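Local coordinates for protein ArsR family transcriptional regulator (Comamonas testosteroni, PDB 6UVU) that represses transcription as an antimony-specific, Sb(III)-responsive ArsR-family regulator, probably binding operator DNA through its winged helix-turn-helix fold and releasing it when the metalloid binds, at the interface of chains A and B. Numbering follows the deposited sequence. Chains: chain A/B, ArsR family transcriptional regulator.

Contact 1: the interface of chains A and B. Residues chain A 11-12; chain B 98-102.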
ATOM      1  N   ALA A  11      10.334 -19.667   2.888  1.00 82.53           N
ATOM      2  CA  ALA A  11       9.478 -18.482   2.864  1.00 77.41           C
ATOM      3  C   ALA A  11      10.265 -17.258   2.406  1.00 75.14           C
ATOM      4  O   ALA A  11      11.350 -17.387   1.832  1.00 72.42           O
ATOM      5  CB  ALA A  11       8.866 -18.239   4.232  1.00 76.65           C
ATOM      6  N   CYS A  12       9.714 -16.071   2.645  1.00 74.21           N
ATOM      7  CA  CYS A  12      10.382 -14.822   2.316  1.00 71.72           C
ATOM      8  C   CYS A  12      10.928 -14.181   3.585  1.00 68.97           C
ATOM      9  O   CYS A  12      10.492 -14.483   4.702  1.00 65.47           O
ATOM     10  CB  CYS A  12       9.441 -13.851   1.587  1.00 71.39           C
ATOM     11  SG  CYS A  12       7.677 -14.265   1.653  1.00 72.86           S
TER
ATOM     12  N   ARG B  98       4.718 -17.237  10.196  1.00 25.02           N
ATOM     13  CA  ARG B  98       5.685 -16.633   9.283  1.00 27.10           C
ATOM     14  C   ARG B  98       4.953 -16.057   8.071  1.00 26.28           C
ATOM     15  O   ARG B  98       3.958 -16.629   7.617  1.00 21.87           O
ATOM     16  CB  ARG B  98       6.721 -17.658   8.816  1.00 34.13           C
ATOM     17  CG  ARG B  98       8.023 -17.047   8.352  1.00 43.35           C
ATOM     18  CD  ARG B  98       8.940 -18.087   7.722  1.00 51.15           C
ATOM     19  NE  ARG B  98       9.219 -19.207   8.619  1.00 60.05           N
ATOM     20  CZ  ARG B  98      10.219 -19.230   9.499  1.00 63.05           C
ATOM     21  NH1 ARG B  98      11.029 -18.181   9.602  1.00 60.16           N
ATOM     22  NH2 ARG B  98      10.405 -20.294  10.279  1.00 57.96           N
ATOM     23  N   ILE B  99       5.461 -14.941   7.546  1.00 24.40           N
ATOM     24  CA  ILE B  99       4.934 -14.315   6.334  1.00 26.60           C
ATOM     25  C   ILE B  99       5.398 -15.120   5.127  1.00 26.57           C
ATOM     26  O   ILE B  99       6.602 -15.280   4.903  1.00 28.44           O
ATOM     27  CB  ILE B  99       5.407 -12.853   6.208  1.00 27.76           C
ATOM     28  CG1 ILE B  99       4.881 -11.962   7.334  1.00 28.71           C
ATOM     29  CG2 ILE B  99       5.007 -12.269   4.869  1.00 29.47           C
ATOM     30  CD1 ILE B  99       5.551 -10.593   7.360  1.00 27.17           C
ATOM     31  N   VAL B 100       4.450 -15.591   4.321  1.00 25.86           N
ATOM     32  CA  VAL B 100       4.779 -16.303   3.092  1.00 28.31           C
ATOM     33  C   VAL B 100       4.243 -15.610   1.839  1.00 27.61           C
ATOM     34  O   VAL B 100       4.426 -16.130   0.735  1.00 28.39           O
ATOM     35  CB  VAL B 100       4.300 -17.772   3.151  1.00 26.52           C
ATOM     36  CG1 VAL B 100       5.048 -18.524   4.255  1.00 26.53           C
ATOM     37  CG2 VAL B 100       2.803 -17.830   3.384  1.00 29.27           C
ATOM     38  N   ASP B 101       3.622 -14.438   1.965  1.00 27.25           N
ATOM     39  CA  ASP B 101       3.284 -13.640   0.785  1.00 27.72           C
ATOM     40  C   ASP B 101       4.417 -12.658   0.493  1.00 28.39           C
ATOM     41  O   ASP B 101       4.614 -11.704   1.257  1.00 27.54           O
ATOM     42  CB  ASP B 101       1.969 -12.897   1.017  1.00 27.96           C
ATOM     43  CG  ASP B 101       1.390 -12.306  -0.259  1.00 27.94           C
ATOM     44  OD1 ASP B 101       2.127 -11.683  -1.044  1.00 25.90           O
ATOM     45  OD2 ASP B 101       0.176 -12.460  -0.474  1.00 34.70           O
ATOM     46  N   PRO B 102       5.191 -12.837  -0.592  1.00 28.91           N
ATOM     47  CA  PRO B 102       6.266 -11.869  -0.873  1.00 29.20           C
ATOM     48  C   PRO B 102       5.751 -10.518  -1.361  1.00 27.79           C
ATOM     49  O   PRO B 102       6.421  -9.500  -1.154  1.00 30.73           O
ATOM     50  CB  PRO B 102       7.100 -12.575  -1.952  1.00 28.45           C
ATOM     51  CG  PRO B 102       6.086 -13.384  -2.695  1.00 28.96           C
ATOM     52  CD  PRO B 102       5.071 -13.848  -1.656  1.00 29.64           C
TER
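Polar contact between the N-terminal segment of chain A and chain B is slight: the thiol sulfur SG of A:Cys12 lies 3.6 Å from the carbonyl O of B:Ile99, a weak hydrogen bond at most. Both A:Ala11 and A:Cys12 are poorly ordered, so these distances describe a loosely held end rather than a rigid lock.

The sulfur otherwise meets backbone. It points towards the turn that follows B:Ile99 and stands 3.6 Å from N of B:Pro102, the tertiary amide nitrogen, which has no N-H to offer. CA of B:Val100 and CA of B:Pro102 approach the same sulfur at van der Waals range, so main chain more than side chains forms its seat. SG nearly eclipses the backbone N of A:Cys12 (chi1 14°), so its placement is uncertain.

Apolar contact centres on the methyl of A:Ala11. Its CB is 3.5 Å from CD of B:Arg98, whose chain leaves with CG anti to the backbone N (chi1 -157°) and bends at chi3, so that the aliphatic part, not the guanidinium, does the touching. CG1 of B:Val100, anti to its carbonyl carbon, reaches the same methyl at 3.8 Å.

On chain B the site spans the end of strand 94-99, the connecting residues B:Val100 and B:Asp101, and the first residue of helix 102-121; chain A contributes the loop at its modelled N-terminus.

Contact 2: the interface of chains A and B. Residues chain A 39-42, 45; chain B 29, 33, 36-37.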
ATOM      1  N   LEU A  39      -5.065   3.657  -1.932  1.00 18.04           N
ATOM      2  CA  LEU A  39      -4.879   2.779  -3.079  1.00 18.06           C
ATOM      3  C   LEU A  39      -5.750   1.523  -3.056  1.00 18.15           C
ATOM      4  O   LEU A  39      -5.808   0.827  -4.078  1.00 17.14           O
ATOM      5  CB  LEU A  39      -3.415   2.358  -3.189  1.00 18.89           C
ATOM      6  CG  LEU A  39      -2.403   3.466  -3.477  1.00 20.16           C
ATOM      7  CD1 LEU A  39      -1.173   3.128  -2.685  1.00 21.73           C
ATOM      8  CD2 LEU A  39      -2.055   3.523  -4.943  1.00 20.29           C
ATOM      9  N   ALA A  40      -6.400   1.200  -1.932  1.00 18.36           N
ATOM     10  CA  ALA A  40      -7.232  -0.004  -1.818  1.00 18.30           C
ATOM     11  C   ALA A  40      -8.652   0.237  -2.354  1.00 18.46           C
ATOM     12  O   ALA A  40      -9.653   0.051  -1.657  1.00 18.67           O
ATOM     13  CB  ALA A  40      -7.266  -0.481  -0.369  1.00 17.79           C
ATOM     14  N   ASN A  41      -8.717   0.619  -3.633  1.00 18.27           N
ATOM     15  CA  ASN A  41      -9.970   0.937  -4.313  1.00 17.18           C
ATOM     16  C   ASN A  41      -9.703   0.978  -5.814  1.00 18.24           C
ATOM     17  O   ASN A  41      -8.801   1.704  -6.258  1.00 17.63           O
ATOM     18  CB  ASN A  41     -10.517   2.291  -3.826  1.00 15.37           C
ATOM     19  CG  ASN A  41     -11.799   2.704  -4.538  1.00 15.92           C
ATOM     20  OD1 ASN A  41     -11.786   3.108  -5.706  1.00 14.41           O
ATOM     21  ND2 ASN A  41     -12.909   2.635  -3.820  1.00 16.33           N
ATOM     22  N   ASP A  42     -10.479   0.223  -6.604  1.00 18.88           N
ATOM     23  CA  ASP A  42     -10.095   0.099  -8.006  1.00 21.38           C
ATOM     24  C   ASP A  42     -10.288   1.411  -8.762  1.00 18.32           C
ATOM     25  O   ASP A  42      -9.448   1.766  -9.593  1.00 19.55           O
ATOM     26  CB  ASP A  42     -10.817  -1.061  -8.693  1.00 26.40           C
ATOM     27  CG  ASP A  42     -12.306  -1.017  -8.518  1.00 33.00           C
ATOM     28  OD1 ASP A  42     -12.964  -0.290  -9.281  1.00 42.43           O
ATOM     29  OD2 ASP A  42     -12.816  -1.728  -7.625  1.00 46.03           O
ATOM     30  N   LEU A  45      -7.281   3.652  -7.834  1.00 14.83           N
ATOM     31  CA  LEU A  45      -6.108   3.107  -8.511  1.00 16.71           C
ATOM     32  C   LEU A  45      -6.085   3.501  -9.972  1.00 16.02           C
ATOM     33  O   LEU A  45      -5.040   3.883 -10.513  1.00 18.03           O
ATOM     34  CB  LEU A  45      -6.098   1.583  -8.420  1.00 16.98           C
ATOM     35  CG  LEU A  45      -5.141   0.882  -7.487  1.00 19.33           C
ATOM     36  CD1 LEU A  45      -5.131  -0.620  -7.797  1.00 20.91           C
ATOM     37  CD2 LEU A  45      -3.736   1.468  -7.582  1.00 20.06           C
TER
ATOM     38  N   ALA B  29      -6.632  -4.501 -11.414  1.00 38.43           N
ATOM     39  CA  ALA B  29      -6.737  -3.733 -10.180  1.00 44.54           C
ATOM     40  C   ALA B  29      -7.241  -4.581  -9.025  1.00 47.61           C
ATOM     41  O   ALA B  29      -6.854  -4.330  -7.881  1.00 50.16           O
ATOM     42  CB  ALA B  29      -7.653  -2.524 -10.381  1.00 41.06           C
ATOM     43  N   VAL B  33      -5.566  -4.447  -5.345  1.00 24.73           N
ATOM     44  CA  VAL B  33      -6.419  -3.808  -4.343  1.00 25.36           C
ATOM     45  C   VAL B  33      -6.517  -4.678  -3.093  1.00 24.28           C
ATOM     46  O   VAL B  33      -6.521  -4.174  -1.960  1.00 21.73           O
ATOM     47  CB  VAL B  33      -7.807  -3.511  -4.952  1.00 26.66           C
ATOM     48  CG1 VAL B  33      -8.848  -3.323  -3.882  1.00 24.72           C
ATOM     49  CG2 VAL B  33      -7.743  -2.265  -5.841  1.00 28.72           C
ATOM     50  N   PHE B  36      -3.530  -4.071  -0.911  1.00 19.66           N
ATOM     51  CA  PHE B  36      -3.607  -2.847  -0.121  1.00 19.37           C
ATOM     52  C   PHE B  36      -4.633  -2.955   1.009  1.00 20.79           C
ATOM     53  O   PHE B  36      -4.421  -2.390   2.092  1.00 17.94           O
ATOM     54  CB  PHE B  36      -3.931  -1.661  -1.030  1.00 20.68           C
ATOM     55  CG  PHE B  36      -2.780  -1.222  -1.893  1.00 22.43           C
ATOM     56  CD1 PHE B  36      -1.641  -0.686  -1.321  1.00 23.84           C
ATOM     57  CD2 PHE B  36      -2.849  -1.324  -3.278  1.00 24.22           C
ATOM     58  CE1 PHE B  36      -0.590  -0.265  -2.109  1.00 25.59           C
ATOM     59  CE2 PHE B  36      -1.789  -0.904  -4.081  1.00 26.95           C
ATOM     60  CZ  PHE B  36      -0.658  -0.371  -3.493  1.00 24.75           C
ATOM     61  N   LYS B  37      -5.772  -3.644   0.772  1.00 21.23           N
ATOM     62  CA  LYS B  37      -6.757  -3.829   1.840  1.00 23.31           C
ATOM     63  C   LYS B  37      -6.152  -4.568   3.032  1.00 22.39           C
ATOM     64  O   LYS B  37      -6.366  -4.182   4.186  1.00 22.62           O
ATOM     65  CB  LYS B  37      -7.992  -4.583   1.327  1.00 25.37           C
ATOM     66  CG  LYS B  37      -8.958  -3.759   0.475  1.00 28.20           C
ATOM     67  CD  LYS B  37     -10.197  -4.576   0.097  1.00 33.43           C
ATOM     68  CE  LYS B  37     -11.023  -3.885  -1.000  1.00 38.48           C
ATOM     69  NZ  LYS B  37     -12.146  -4.766  -1.450  1.00 40.52           N
TER
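Packing is tightest where the ring of B:Phe36 meets A:Leu39. CB of A:Leu39 sits over the centre of one ring face, 3.6 Å from the centroid, a CH-pi contact. The two side chains cross obliquely, and the branch CD1 of A:Leu39 reaches the far rim of the ring, 3.5 Å from CE1 of B:Phe36. B:Phe36 has CG anti to its carbonyl carbon (chi1 -73°), which places the ring against A:Leu39. At the root of the ring, CB of B:Phe36 touches the methyl CB of A:Ala40 at 3.6 Å, so the aromatic residue is met both at its CB and over a ring face. An alanine in place of B:Phe36 would remove the ring and would probably cost the CH-pi contact and the support under A:Leu39, loosening this part of the interface.

One helical turn back, B:Val33 uses both branches. CG1, anti to the backbone N, faces the main chain between A:Ala40 and A:Asn41, while CG2 comes 3.7 Å from CD1 of A:Leu45 as the two side chains slide past each other in opposite directions.

Contacts thin out towards B:Ala29, whose CB is 3.9 Å from CB of A:Asp42, and towards B:Lys37, whose CG lies 3.8 Å from CB of A:Ala40. Beyond CG the lysine chain is extended, and its NZ remains 6.9 Å from OD2 of A:Asp42. In this model the charged atoms are not in contact, although the opposite charges may attract weakly at long range.

No N or O pairs across the patch, so shape and apolar burial supply the adhesion. Helix 26-39 of chain B thereby docks on the junction between helices 26-39 and 42-54 of chain A, probably helping to hold the repressor dimer together.

Contact 1 and contact 2 lie about 21 Å apart, measured between the centres of their C-alpha atoms, and share no residue. Contact 1 joins the N-terminal loop of one subunit to the strand 94-99 and helix 102-121 junction of the other, whereas contact 2 involves helix 26-39 from both subunits, with helix 42-54 from chain A. Two-fold symmetry repeats each with the chains exchanged. The better ordered helical contact probably acts as the apolar anchor, and the poorly ordered arm as a peripheral reach across the dimer. Such dimerisation is usual for ArsR-family repressors and would pair their DNA-binding units.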